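Local structure of omega-class glutathione S-transferase (Bombyx mori, 3WD6) at residues P25-G28 against K29-Y33; K116-D119 against K120-V123; Q130-F133 against I134-K138; S206-L209 against E210-N214; L225-L228 against E229-A232. The protein probably acts as a glutathione transferase with glutathione-dependent dehydroascorbate reductase activity, and binds glutathione on its thioredoxin-like domain. All blocks are in the same frame, centred on the assembly; numbering follows the deposited sequence.

Interaction 1 belongs to the thioredoxin-like domain, where it leads into strand 31-34; the other four lie in the helical domain or at the start of its last helix. Interactions 2 and 3 sit on consecutive helices and meet where V123 O packs 4.1 Å from Q130 NE2. Interaction 4 comes within about 7 Å of interaction 2 at the nearest atoms, and interaction 5 within about 7 Å of interaction 3. Glutathione lies closest to interaction 3, about 7 Å from the Q130 side chain. In interaction 2 the V123 side chain is about 9 Å from the bound glutathione. In interaction 5 the I226 side chain is about 11 Å from the bound glutathione. Interaction 4 stands apart from the annotated sites.

Interaction 1 of 5, residues P25-G28 against K29-Y33; sequences PFNG and KLRVY
The loop that feeds strand 31-34 of the thioredoxin-like domain is closed by R31, which reaches back to P25, and by an Asx turn from N27 to K29. In that turn N27 OD1 accepts K29 N at 3.2 Å. The bond is nearly straight at the hydrogen, 164°, but the donor stands well above the carbonyl plane. With CG lodged between the backbone N and the carbonyl carbon (chi1 67°), the amide of N27 is folded over the K29 backbone, and OD1 also rests 3.4 Å from K29 CB. A water bridges the same turn, accepting from N27 N and donating to K29 O. The F26 ring approaches that carbonyl obliquely, its CE1 3.7 Å from K29 O. N27 ND2 is bonded to E56, and K29 NZ forms a salt bridge with D54.

R31 extends from the strand and bends at chi3 (-59°), so that NH2 makes a weak bond of 3.2 Å to P25 O. NH1 donates almost within the guanidinium plane to Y33 OH at 3.0 Å, while R31 CG lies over one face of the Y33 ring toward its rim, 4.1 Å above the plane. NE pairs with E56, and Y33 OH also bonds to E82. Replacing R31 with a methionine would probably leave E56 without its ionic mate and free the P25 end of the loop to shift. Strand 31-34, between parallel 56-60 and antiparallel 80-82, opens the beta-alpha-beta unit of the thioredoxin fold found in glutathione transferases.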
loop_
_atom_site.group_PDB
_atom_site.type_symbol
_atom_site.label_atom_id
_atom_site.label_comp_id
_atom_site.label_asym_id
_atom_site.label_seq_id
_atom_site.Cartn_x
_atom_site.Cartn_y
_atom_site.Cartn_z
ATOM N N PRO A 25 -21.442 7.114 -12.399
ATOM C CA PRO A 25 -22.247 7.901 -11.449
ATOM C C PRO A 25 -22.160 7.346 -10.025
ATOM O O PRO A 25 -22.133 6.128 -9.865
ATOM C CB PRO A 25 -23.682 7.743 -11.980
ATOM C CG PRO A 25 -23.648 6.517 -12.878
ATOM C CD PRO A 25 -22.261 6.464 -13.445
ATOM N N PHE A 26 -22.116 8.214 -9.014
ATOM C CA PHE A 26 -22.138 7.761 -7.623
ATOM C C PHE A 26 -23.431 6.972 -7.374
ATOM O O PHE A 26 -24.483 7.314 -7.919
ATOM C CB PHE A 26 -22.035 8.963 -6.685
ATOM C CG PHE A 26 -21.882 8.600 -5.219
ATOM C CD1 PHE A 26 -20.622 8.327 -4.677
ATOM C CD2 PHE A 26 -22.995 8.562 -4.370
ATOM C CE1 PHE A 26 -20.481 8.013 -3.325
ATOM C CE2 PHE A 26 -22.855 8.242 -3.019
ATOM C CZ PHE A 26 -21.597 7.975 -2.503
ATOM N N ASN A 27 -23.353 5.917 -6.565
ATOM C CA ASN A 27 -24.484 5.011 -6.380
ATOM C C ASN A 27 -24.727 4.646 -4.909
ATOM O O ASN A 27 -25.507 3.719 -4.599
ATOM C CB ASN A 27 -24.316 3.735 -7.229
ATOM C CG ASN A 27 -23.139 2.854 -6.762
ATOM O OD1 ASN A 27 -23.128 2.344 -5.630
ATOM N ND2 ASN A 27 -22.158 2.655 -7.647
ATOM N N GLY A 28 -24.062 5.368 -4.005
ATOM C CA GLY A 28 -24.230 5.118 -2.583
ATOM C C GLY A 28 -23.065 4.383 -1.922
ATOM O O GLY A 28 -22.711 4.673 -0.766
ATOM N N LYS A 29 -22.474 3.429 -2.641
ATOM C CA LYS A 29 -21.303 2.710 -2.143
ATOM C C LYS A 29 -20.088 3.630 -2.000
ATOM O O LYS A 29 -19.754 4.371 -2.930
ATOM C CB LYS A 29 -20.940 1.569 -3.092
ATOM C CG LYS A 29 -21.646 0.248 -2.810
ATOM C CD LYS A 29 -20.745 -0.922 -3.220
ATOM C CE LYS A 29 -21.549 -2.164 -3.627
ATOM N NZ LYS A 29 -22.525 -2.537 -2.585
ATOM N N LEU A 30 -19.437 3.586 -0.838
ATOM C CA LEU A 30 -18.132 4.218 -0.682
ATOM C C LEU A 30 -17.237 3.734 -1.817
ATOM O O LEU A 30 -17.150 2.518 -2.088
ATOM C CB LEU A 30 -17.504 3.862 0.665
ATOM C CG LEU A 30 -16.252 4.692 0.996
ATOM C CD1 LEU A 30 -16.259 5.180 2.449
ATOM C CD2 LEU A 30 -15.010 3.893 0.708
ATOM N N ARG A 31 -16.594 4.684 -2.495
ATOM C CA ARG A 31 -15.811 4.378 -3.682
ATOM C C ARG A 31 -14.352 4.783 -3.530
ATOM O O ARG A 31 -14.037 5.903 -3.082
ATOM C CB ARG A 31 -16.395 5.095 -4.897
ATOM C CG ARG A 31 -15.403 5.214 -6.065
ATOM C CD ARG A 31 -15.994 6.020 -7.200
ATOM N NE ARG A 31 -17.234 5.424 -7.703
ATOM C CZ ARG A 31 -17.979 5.971 -8.655
ATOM N NH1 ARG A 31 -17.607 7.125 -9.195
ATOM N NH2 ARG A 31 -19.090 5.376 -9.064
ATOM N N VAL A 32 -13.457 3.888 -3.938
ATOM C CA VAL A 32 -12.033 4.206 -3.942
ATOM C C VAL A 32 -11.540 4.450 -5.362
ATOM O O VAL A 32 -11.658 3.555 -6.210
ATOM C CB VAL A 32 -11.191 3.034 -3.362
ATOM C CG1 VAL A 32 -9.700 3.411 -3.272
ATOM C CG2 VAL A 32 -11.724 2.615 -1.998
ATOM N N TYR A 33 -10.978 5.633 -5.619
ATOM C CA TYR A 33 -10.205 5.844 -6.851
ATOM C C TYR A 33 -8.818 5.250 -6.628
ATOM O O TYR A 33 -8.065 5.694 -5.746
ATOM C CB TYR A 33 -10.154 7.334 -7.266
ATOM C CG TYR A 33 -11.543 7.832 -7.588
ATOM C CD1 TYR A 33 -12.110 7.586 -8.831
ATOM C CD2 TYR A 33 -12.320 8.482 -6.626
ATOM C CE1 TYR A 33 -13.395 7.999 -9.128
ATOM C CE2 TYR A 33 -13.618 8.901 -6.918
ATOM C CZ TYR A 33 -14.145 8.653 -8.170
ATOM O OH TYR A 33 -15.426 9.045 -8.479
HETATM O O HOH W 1 -20.733 4.737 -5.696
HETATM O O HOH W 2 -21.499 4.011 1.480
#

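Interaction 2 of 5, residues K116-D119 against K120-V123; sequences KALD and KIIV
K120 starts against the preceding turn, its CG 3.3 Å from K116 O, and then runs extended away from it, while its backbone N bonds to the same carbonyl. This is one of four consecutive i to i+4 bonds of helix 113-125; the straightest, I122 N to L118 O, measures 2.9 Å with an angle of 176° at the hydrogen. Both isoleucines carry CG1 beside their own backbone N (chi1 -70° for I121, -73° for I122), which lays each ethyl branch against the turn before. I121 CG1 thus rests 3.4 Å from A117 O, and I122 CG1 is equally near L118 O. On the outer side I121 CD1 meets L118 CD1 loosely, at 4.3 Å. Further out, I122 packs on Q161 and R165 of helix 145-165, and V123 on Y177 and M181 of helix 177-189.

The polar ends are held from outside the turn. K120 NZ forms a salt bridge with E97, and D119 OD1 one with R165. D119 OD2 stands close to the carboxylate of D171, so the positive charge of R165 is likely to offset the cost of two like charges on this buried side of the helix.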
loop_
_atom_site.group_PDB
_atom_site.type_symbol
_atom_site.label_atom_id
_atom_site.label_comp_id
_atom_site.label_asym_id
_atom_site.label_seq_id
_atom_site.Cartn_x
_atom_site.Cartn_y
_atom_site.Cartn_z
ATOM N N LYS A 116 -0.781 5.486 19.704
ATOM C CA LYS A 116 -1.124 6.007 18.390
ATOM C C LYS A 116 0.114 6.640 17.752
ATOM O O LYS A 116 0.457 6.341 16.595
ATOM C CB LYS A 116 -2.251 7.047 18.500
ATOM C CG LYS A 116 -3.055 7.222 17.209
ATOM C CD LYS A 116 -4.148 8.294 17.325
ATOM C CE LYS A 116 -5.204 7.928 18.367
ATOM N NZ LYS A 116 -6.592 7.848 17.804
ATOM N N ALA A 117 0.792 7.506 18.509
ATOM C CA ALA A 117 1.952 8.224 17.989
ATOM C C ALA A 117 3.021 7.247 17.532
ATOM O O ALA A 117 3.553 7.381 16.424
ATOM C CB ALA A 117 2.516 9.186 19.030
ATOM N N LEU A 118 3.346 6.282 18.395
ATOM C CA LEU A 118 4.330 5.246 18.080
ATOM C C LEU A 118 4.002 4.541 16.766
ATOM O O LEU A 118 4.884 4.313 15.934
ATOM C CB LEU A 118 4.395 4.217 19.201
ATOM C CG LEU A 118 5.316 4.540 20.378
ATOM C CD1 LEU A 118 5.556 6.045 20.485
ATOM C CD2 LEU A 118 4.761 3.954 21.682
ATOM N N ASP A 119 2.737 4.196 16.567
ATOM C CA ASP A 119 2.344 3.609 15.299
ATOM C C ASP A 119 2.672 4.505 14.112
ATOM O O ASP A 119 3.204 4.025 13.116
ATOM C CB ASP A 119 0.871 3.246 15.308
ATOM C CG ASP A 119 0.638 1.838 15.783
ATOM O OD1 ASP A 119 1.560 1.272 16.438
ATOM O OD2 ASP A 119 -0.451 1.295 15.485
ATOM N N LYS A 120 2.388 5.800 14.219
ATOM C CA LYS A 120 2.648 6.714 13.104
ATOM C C LYS A 120 4.154 6.850 12.851
ATOM O O LYS A 120 4.601 6.925 11.697
ATOM C CB LYS A 120 2.009 8.090 13.351
ATOM C CG LYS A 120 0.550 8.025 13.812
ATOM C CD LYS A 120 -0.189 9.332 13.530
ATOM C CE LYS A 120 -1.711 9.085 13.511
ATOM N NZ LYS A 120 -2.500 10.123 12.762
ATOM N N ILE A 121 4.932 6.864 13.935
ATOM C CA ILE A 121 6.385 6.860 13.833
ATOM C C ILE A 121 6.841 5.631 13.048
ATOM O O ILE A 121 7.579 5.733 12.056
ATOM C CB ILE A 121 7.034 6.917 15.244
ATOM C CG1 ILE A 121 6.790 8.318 15.835
ATOM C CG2 ILE A 121 8.534 6.571 15.193
ATOM C CD1 ILE A 121 7.111 8.472 17.325
ATOM N N ILE A 122 6.387 4.462 13.474
ATOM C CA ILE A 122 6.701 3.252 12.740
ATOM C C ILE A 122 6.430 3.400 11.235
ATOM O O ILE A 122 7.299 3.102 10.419
ATOM C CB ILE A 122 5.952 2.063 13.322
ATOM C CG1 ILE A 122 6.596 1.693 14.666
ATOM C CG2 ILE A 122 5.984 0.880 12.337
ATOM C CD1 ILE A 122 5.705 0.851 15.572
ATOM N N VAL A 123 5.240 3.875 10.867
ATOM C CA VAL A 123 4.931 4.080 9.454
ATOM C C VAL A 123 5.960 4.979 8.765
ATOM O O VAL A 123 6.402 4.663 7.658
ATOM C CB VAL A 123 3.547 4.709 9.250
ATOM C CG1 VAL A 123 3.369 5.085 7.779
ATOM C CG2 VAL A 123 2.465 3.766 9.719
#

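Interaction 3 of 5, residues Q130-F133 against I134-K138; sequences QSLF and IKILK
F133 and L137 lie side by side, one helical turn apart and pointing the same way, with L137 CD2 3.8 Å from F133 CZ. The methyl comes at the ring obliquely. On the next side of helix 127-138, L132 and I136 cross at a slant instead. I136 keeps CG1 beside its backbone N (chi1 -71°), which carries CD1 back to within 3.8 Å of L132 CG. The third pair is polar: K135 bends at its end to bring NZ to S131 OG, a weak bond of 3.3 Å.

I134 fits closely against the preceding turn. Its CG2 sits between the backbone N and the carbonyl carbon, near both S131 O and Q130 O. Backbone bonds from I134, K135, I136 and L137 to the residues four before them fix these relations.

Beyond the helix, the F133 ring meets W185 with the planes about 75° apart, and L132 packs on H147 and Y151. With a serine at F133, L137 CD2 and W185 would probably each lose the ring they pack against, opening a gap beside them. Q130 NE2 bonds to S126 OG, and Q130 OE1 to Y40 OH. Helix 127-138 belongs to the all-helical C-terminal domain of the transferase fold, and through the Q130-Y40 bond it meets the glutathione pocket across the interdomain cleft.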
loop_
_atom_site.group_PDB
_atom_site.type_symbol
_atom_site.label_atom_id
_atom_site.label_comp_id
_atom_site.label_asym_id
_atom_site.label_seq_id
_atom_site.Cartn_x
_atom_site.Cartn_y
_atom_site.Cartn_z
ATOM N N GLN A 130 10.273 2.806 1.015
ATOM C CA GLN A 130 9.483 3.363 -0.070
ATOM C C GLN A 130 10.431 3.978 -1.074
ATOM O O GLN A 130 10.235 3.861 -2.274
ATOM C CB GLN A 130 8.523 4.417 0.477
ATOM C CG GLN A 130 7.552 3.889 1.560
ATOM C CD GLN A 130 6.794 5.021 2.269
ATOM O OE1 GLN A 130 6.405 6.018 1.641
ATOM N NE2 GLN A 130 6.590 4.876 3.578
ATOM N N SER A 131 11.474 4.621 -0.566
ATOM C CA SER A 131 12.442 5.339 -1.394
ATOM C C SER A 131 13.326 4.402 -2.223
ATOM O O SER A 131 13.479 4.581 -3.430
ATOM C CB SER A 131 13.317 6.235 -0.513
ATOM O OG SER A 131 14.194 6.996 -1.318
ATOM N N LEU A 132 13.912 3.404 -1.576
ATOM C CA LEU A 132 14.739 2.453 -2.303
ATOM C C LEU A 132 13.961 1.772 -3.419
ATOM O O LEU A 132 14.488 1.608 -4.527
ATOM C CB LEU A 132 15.308 1.387 -1.366
ATOM C CG LEU A 132 16.218 0.405 -2.105
ATOM C CD1 LEU A 132 17.424 1.144 -2.688
ATOM C CD2 LEU A 132 16.667 -0.726 -1.198
ATOM N N PHE A 133 12.723 1.366 -3.120
ATOM C CA PHE A 133 11.894 0.630 -4.083
ATOM C C PHE A 133 11.620 1.468 -5.333
ATOM O O PHE A 133 11.851 1.018 -6.448
ATOM C CB PHE A 133 10.598 0.114 -3.423
ATOM C CG PHE A 133 9.390 0.056 -4.355
ATOM C CD1 PHE A 133 8.420 1.061 -4.336
ATOM C CD2 PHE A 133 9.200 -1.010 -5.226
ATOM C CE1 PHE A 133 7.337 1.015 -5.145
ATOM C CE2 PHE A 133 8.081 -1.019 -6.048
ATOM C CZ PHE A 133 7.165 0.019 -5.979
ATOM N N ILE A 134 11.160 2.697 -5.142
ATOM C CA ILE A 134 10.897 3.584 -6.268
ATOM C C ILE A 134 12.171 3.974 -7.050
ATOM O O ILE A 134 12.112 4.196 -8.265
ATOM C CB ILE A 134 10.108 4.838 -5.826
ATOM C CG1 ILE A 134 9.733 5.693 -7.041
ATOM C CG2 ILE A 134 10.917 5.656 -4.820
ATOM C CD1 ILE A 134 8.800 5.008 -8.030
ATOM N N LYS A 135 13.316 4.044 -6.372
ATOM C CA LYS A 135 14.579 4.311 -7.065
ATOM C C LYS A 135 14.999 3.115 -7.898
ATOM O O LYS A 135 15.366 3.258 -9.063
ATOM C CB LYS A 135 15.698 4.660 -6.086
ATOM C CG LYS A 135 15.895 6.150 -5.845
ATOM C CD LYS A 135 16.934 6.388 -4.734
ATOM C CE LYS A 135 16.927 7.838 -4.275
ATOM N NZ LYS A 135 15.522 8.321 -4.069
ATOM N N ILE A 136 14.965 1.932 -7.300
ATOM C CA ILE A 136 15.369 0.729 -8.020
ATOM C C ILE A 136 14.466 0.517 -9.222
ATOM O O ILE A 136 14.900 0.086 -10.292
ATOM C CB ILE A 136 15.291 -0.499 -7.121
ATOM C CG1 ILE A 136 16.414 -0.435 -6.080
ATOM C CG2 ILE A 136 15.355 -1.773 -7.952
ATOM C CD1 ILE A 136 16.583 -1.704 -5.264
ATOM N N LEU A 137 13.200 0.852 -9.028
ATOM C CA LEU A 137 12.191 0.694 -10.056
ATOM C C LEU A 137 12.351 1.663 -11.237
ATOM O O LEU A 137 12.213 1.242 -12.381
ATOM C CB LEU A 137 10.795 0.840 -9.437
ATOM C CG LEU A 137 9.620 0.344 -10.274
ATOM C CD1 LEU A 137 9.745 -1.146 -10.528
ATOM C CD2 LEU A 137 8.300 0.673 -9.585
ATOM N N LYS A 138 12.648 2.940 -10.971
ATOM C CA LYS A 138 12.574 3.987 -12.012
ATOM C C LYS A 138 13.857 4.786 -12.269
ATOM O O LYS A 138 13.953 5.493 -13.279
ATOM C CB LYS A 138 11.436 4.988 -11.711
ATOM C CG LYS A 138 10.027 4.401 -11.723
ATOM C CD LYS A 138 8.991 5.501 -11.977
ATOM C CE LYS A 138 7.578 5.048 -11.605
ATOM N NZ LYS A 138 6.554 6.123 -11.798
#

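Interaction 4 of 5, residues S206-L209 against E210-N214; sequences SLLL and EYIDN
L208, Y211 and I212 form the close-packed side of helix 206-216, whereas S206, E210 and D213 line its exposed side. On the buried side L208 CD1 reaches the Y211 ring obliquely, 3.8 Å from CD2. The leucine has CG turned away from its backbone N (chi1 -162°), which sends CD1 forward to that ring. I212 follows, its CG1 lying 3.4 Å from L208 O, although the two side chains themselves meet only loosely, with L208 CG 4.5 Å from I212 CD1. Other helices close this side: L208 packs on L155 of helix 145-165, while Y211 and I212 both rest on F186 of helix 177-189, joined there by W183 against I212.

The opposite character appears around E210. Its chain is fully extended, and OE2 does no more than pass L207 CD1 at 3.8 Å. D213 folds back beside the L209 carbonyl, OD2 standing 3.5 Å from L209 O. What holds this side in place is the backbone, with E210 N bonded to S206 O at 3.0 Å and D213 N to L209 O at 3.2 Å.

Polar groups of the packed side find partners on adjoining helices: Y211 OH bonds to D179 OD1, and L208 N, in the first turn, to Q159 OE1. Two polar ties thus anchor an otherwise apolar face, while the carboxylates of E210 and D213, on the exposed side, probably stay hydrated and so carry their charge at little desolvation cost.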
loop_
_atom_site.group_PDB
_atom_site.type_symbol
_atom_site.label_atom_id
_atom_site.label_comp_id
_atom_site.label_asym_id
_atom_site.label_seq_id
_atom_site.Cartn_x
_atom_site.Cartn_y
_atom_site.Cartn_z
ATOM N N SER A 206 15.307 -12.814 10.483
ATOM C CA SER A 206 14.404 -13.944 10.622
ATOM C C SER A 206 13.065 -13.542 11.255
ATOM O O SER A 206 12.020 -14.076 10.899
ATOM C CB SER A 206 15.058 -15.095 11.399
ATOM O OG SER A 206 14.891 -14.926 12.794
ATOM N N LEU A 207 13.084 -12.604 12.190
ATOM C CA LEU A 207 11.839 -12.206 12.824
ATOM C C LEU A 207 10.966 -11.453 11.820
ATOM O O LEU A 207 9.751 -11.670 11.750
ATOM C CB LEU A 207 12.099 -11.335 14.052
ATOM C CG LEU A 207 10.800 -10.927 14.761
ATOM C CD1 LEU A 207 10.093 -12.159 15.328
ATOM C CD2 LEU A 207 11.065 -9.889 15.851
ATOM N N LEU A 208 11.594 -10.567 11.047
ATOM C CA LEU A 208 10.875 -9.797 10.031
ATOM C C LEU A 208 10.346 -10.709 8.901
ATOM O O LEU A 208 9.207 -10.562 8.425
ATOM C CB LEU A 208 11.781 -8.702 9.476
ATOM C CG LEU A 208 11.121 -7.544 8.736
ATOM C CD1 LEU A 208 9.951 -7.004 9.538
ATOM C CD2 LEU A 208 12.150 -6.434 8.477
ATOM N N LEU A 209 11.171 -11.662 8.483
ATOM C CA LEU A 209 10.750 -12.609 7.463
ATOM C C LEU A 209 9.577 -13.460 7.944
ATOM O O LEU A 209 8.675 -13.780 7.168
ATOM C CB LEU A 209 11.926 -13.472 7.030
ATOM C CG LEU A 209 12.932 -12.685 6.183
ATOM C CD1 LEU A 209 14.306 -13.360 6.143
ATOM C CD2 LEU A 209 12.373 -12.507 4.779
ATOM N N GLU A 210 9.578 -13.810 9.228
ATOM C CA GLU A 210 8.463 -14.544 9.824
ATOM C C GLU A 210 7.173 -13.703 9.842
ATOM O O GLU A 210 6.084 -14.178 9.491
ATOM C CB GLU A 210 8.832 -14.973 11.243
ATOM C CG GLU A 210 7.768 -15.788 11.976
ATOM C CD GLU A 210 8.153 -16.003 13.447
ATOM O OE1 GLU A 210 7.325 -16.585 14.209
ATOM O OE2 GLU A 210 9.284 -15.587 13.842
ATOM N N TYR A 211 7.319 -12.444 10.249
ATOM C CA TYR A 211 6.215 -11.492 10.279
ATOM C C TYR A 211 5.619 -11.323 8.875
ATOM O O TYR A 211 4.409 -11.295 8.709
ATOM C CB TYR A 211 6.728 -10.168 10.858
ATOM C CG TYR A 211 5.892 -8.937 10.600
ATOM C CD1 TYR A 211 4.761 -8.660 11.372
ATOM C CD2 TYR A 211 6.263 -8.019 9.618
ATOM C CE1 TYR A 211 4.003 -7.510 11.157
ATOM C CE2 TYR A 211 5.502 -6.862 9.389
ATOM C CZ TYR A 211 4.382 -6.617 10.166
ATOM O OH TYR A 211 3.640 -5.482 9.941
ATOM N N ILE A 212 6.468 -11.240 7.857
ATOM C CA ILE A 212 5.962 -11.118 6.503
ATOM C C ILE A 212 5.112 -12.336 6.121
ATOM O O ILE A 212 4.002 -12.170 5.581
ATOM C CB ILE A 212 7.078 -10.813 5.488
ATOM C CG1 ILE A 212 7.556 -9.374 5.714
ATOM C CG2 ILE A 212 6.584 -10.989 4.040
ATOM C CD1 ILE A 212 8.938 -9.082 5.159
ATOM N N ASP A 213 5.604 -13.545 6.413
ATOM C CA ASP A 213 4.798 -14.761 6.192
ATOM C C ASP A 213 3.438 -14.707 6.865
ATOM O O ASP A 213 2.439 -15.122 6.270
ATOM C CB ASP A 213 5.530 -16.012 6.695
ATOM C CG ASP A 213 6.728 -16.361 5.850
ATOM O OD1 ASP A 213 6.766 -15.954 4.654
ATOM O OD2 ASP A 213 7.635 -17.037 6.381
ATOM N N ASN A 214 3.401 -14.248 8.120
ATOM C CA ASN A 214 2.126 -14.146 8.828
ATOM C C ASN A 214 1.214 -13.106 8.170
ATOM O O ASN A 214 0.012 -13.313 8.042
ATOM C CB ASN A 214 2.339 -13.846 10.315
ATOM C CG ASN A 214 2.981 -15.019 11.055
ATOM O OD1 ASN A 214 2.640 -16.177 10.811
ATOM N ND2 ASN A 214 3.907 -14.725 11.962
#

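Interaction 5 of 5, residues L225-L228 against E229-A232; sequences LIPL and EILA
P227 O is gripped by two backbone donors, L231 N at 3.1 Å and, more weakly, I230 N at 2.9 Å. P227 is the N-cap of helix 228-240, and the bond from L231 lies in the carbonyl plane and opens the regular i to i+4 series, which A232 N continues to L228 O at 2.9 Å. As a proline, P227 has no N-H to offer a capping side chain.

Across the cap I226 and L231 form a hydrophobic staple, the residue before the N-cap packing on the fourth residue after it. The two side chains cross at about a right angle, and I226 CG2, set beside its own carbonyl carbon, presses on L231 CB at 3.7 Å. I230 flanks this pair, its CG2 4.1 Å from I226 CG2. On the outer side E229 doubles back: CG is wedged between its backbone N and carbonyl carbon (chi1 72°), and the chain bends again at chi2, bringing the carboxylate alongside P227, with OE1 and OE2 both 3.7 Å from P227 CB.

Before the helix, I226 N bonds to E187 of helix 177-189, and I226 also touches Y37, next to the glutathione-binding C38. The far end of the staple is looser, with I226 CD1 and L231 CD1 4.2 Å apart.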
loop_
_atom_site.group_PDB
_atom_site.type_symbol
_atom_site.label_atom_id
_atom_site.label_comp_id
_atom_site.label_asym_id
_atom_site.label_seq_id
_atom_site.Cartn_x
_atom_site.Cartn_y
_atom_site.Cartn_z
ATOM N N LEU A 225 -3.704 -9.721 -2.733
ATOM C CA LEU A 225 -2.344 -10.046 -3.194
ATOM C C LEU A 225 -2.205 -10.003 -4.723
ATOM O O LEU A 225 -3.105 -10.436 -5.461
ATOM C CB LEU A 225 -1.931 -11.439 -2.731
ATOM C CG LEU A 225 -1.444 -11.520 -1.287
ATOM C CD1 LEU A 225 -1.070 -12.991 -0.962
ATOM C CD2 LEU A 225 -0.257 -10.556 -1.056
ATOM N N ILE A 226 -1.075 -9.483 -5.189
ATOM C CA ILE A 226 -0.726 -9.589 -6.591
ATOM C C ILE A 226 0.186 -10.816 -6.773
ATOM O O ILE A 226 1.269 -10.877 -6.163
ATOM C CB ILE A 226 -0.008 -8.318 -7.042
ATOM C CG1 ILE A 226 -0.925 -7.114 -6.791
ATOM C CG2 ILE A 226 0.433 -8.412 -8.520
ATOM C CD1 ILE A 226 -0.283 -5.756 -7.091
ATOM N N PRO A 227 -0.242 -11.805 -7.596
ATOM C CA PRO A 227 0.658 -12.952 -7.824
ATOM C C PRO A 227 2.050 -12.453 -8.250
ATOM O O PRO A 227 2.148 -11.562 -9.119
ATOM C CB PRO A 227 -0.019 -13.714 -8.971
ATOM C CG PRO A 227 -1.468 -13.342 -8.876
ATOM C CD PRO A 227 -1.467 -11.892 -8.417
ATOM N N LEU A 228 3.107 -12.989 -7.638
ATOM C CA LEU A 228 4.448 -12.411 -7.795
ATOM C C LEU A 228 4.985 -12.352 -9.237
ATOM O O LEU A 228 5.738 -11.428 -9.590
ATOM C CB LEU A 228 5.446 -13.107 -6.865
ATOM C CG LEU A 228 5.397 -12.572 -5.431
ATOM C CD1 LEU A 228 6.205 -13.438 -4.484
ATOM C CD2 LEU A 228 5.881 -11.116 -5.394
ATOM N N GLU A 229 4.610 -13.322 -10.066
ATOM C CA GLU A 229 5.060 -13.292 -11.448
ATOM C C GLU A 229 4.377 -12.141 -12.178
ATOM O O GLU A 229 4.967 -11.520 -13.060
ATOM C CB GLU A 229 4.791 -14.624 -12.161
ATOM C CG GLU A 229 3.324 -14.891 -12.479
ATOM C CD GLU A 229 2.566 -15.470 -11.298
ATOM O OE1 GLU A 229 3.078 -15.383 -10.146
ATOM O OE2 GLU A 229 1.451 -16.006 -11.528
ATOM N N ILE A 230 3.141 -11.836 -11.802
ATOM C CA ILE A 230 2.459 -10.685 -12.393
ATOM C C ILE A 230 3.099 -9.371 -11.964
ATOM O O ILE A 230 3.232 -8.426 -12.762
ATOM C CB ILE A 230 0.982 -10.624 -11.987
ATOM C CG1 ILE A 230 0.242 -11.891 -12.452
ATOM C CG2 ILE A 230 0.353 -9.328 -12.519
ATOM C CD1 ILE A 230 0.233 -12.061 -13.961
ATOM N N LEU A 231 3.478 -9.296 -10.690
ATOM C CA LEU A 231 4.037 -8.060 -10.163
ATOM C C LEU A 231 5.404 -7.805 -10.803
ATOM O O LEU A 231 5.714 -6.683 -11.195
ATOM C CB LEU A 231 4.118 -8.121 -8.633
ATOM C CG LEU A 231 4.602 -6.871 -7.891
ATOM C CD1 LEU A 231 3.736 -5.652 -8.206
ATOM C CD2 LEU A 231 4.654 -7.128 -6.382
ATOM N N ALA A 232 6.210 -8.860 -10.916
ATOM C CA ALA A 232 7.492 -8.771 -11.608
ATOM C C ALA A 232 7.312 -8.344 -13.061
ATOM O O ALA A 232 8.077 -7.512 -13.549
ATOM C CB ALA A 232 8.247 -10.091 -11.531
#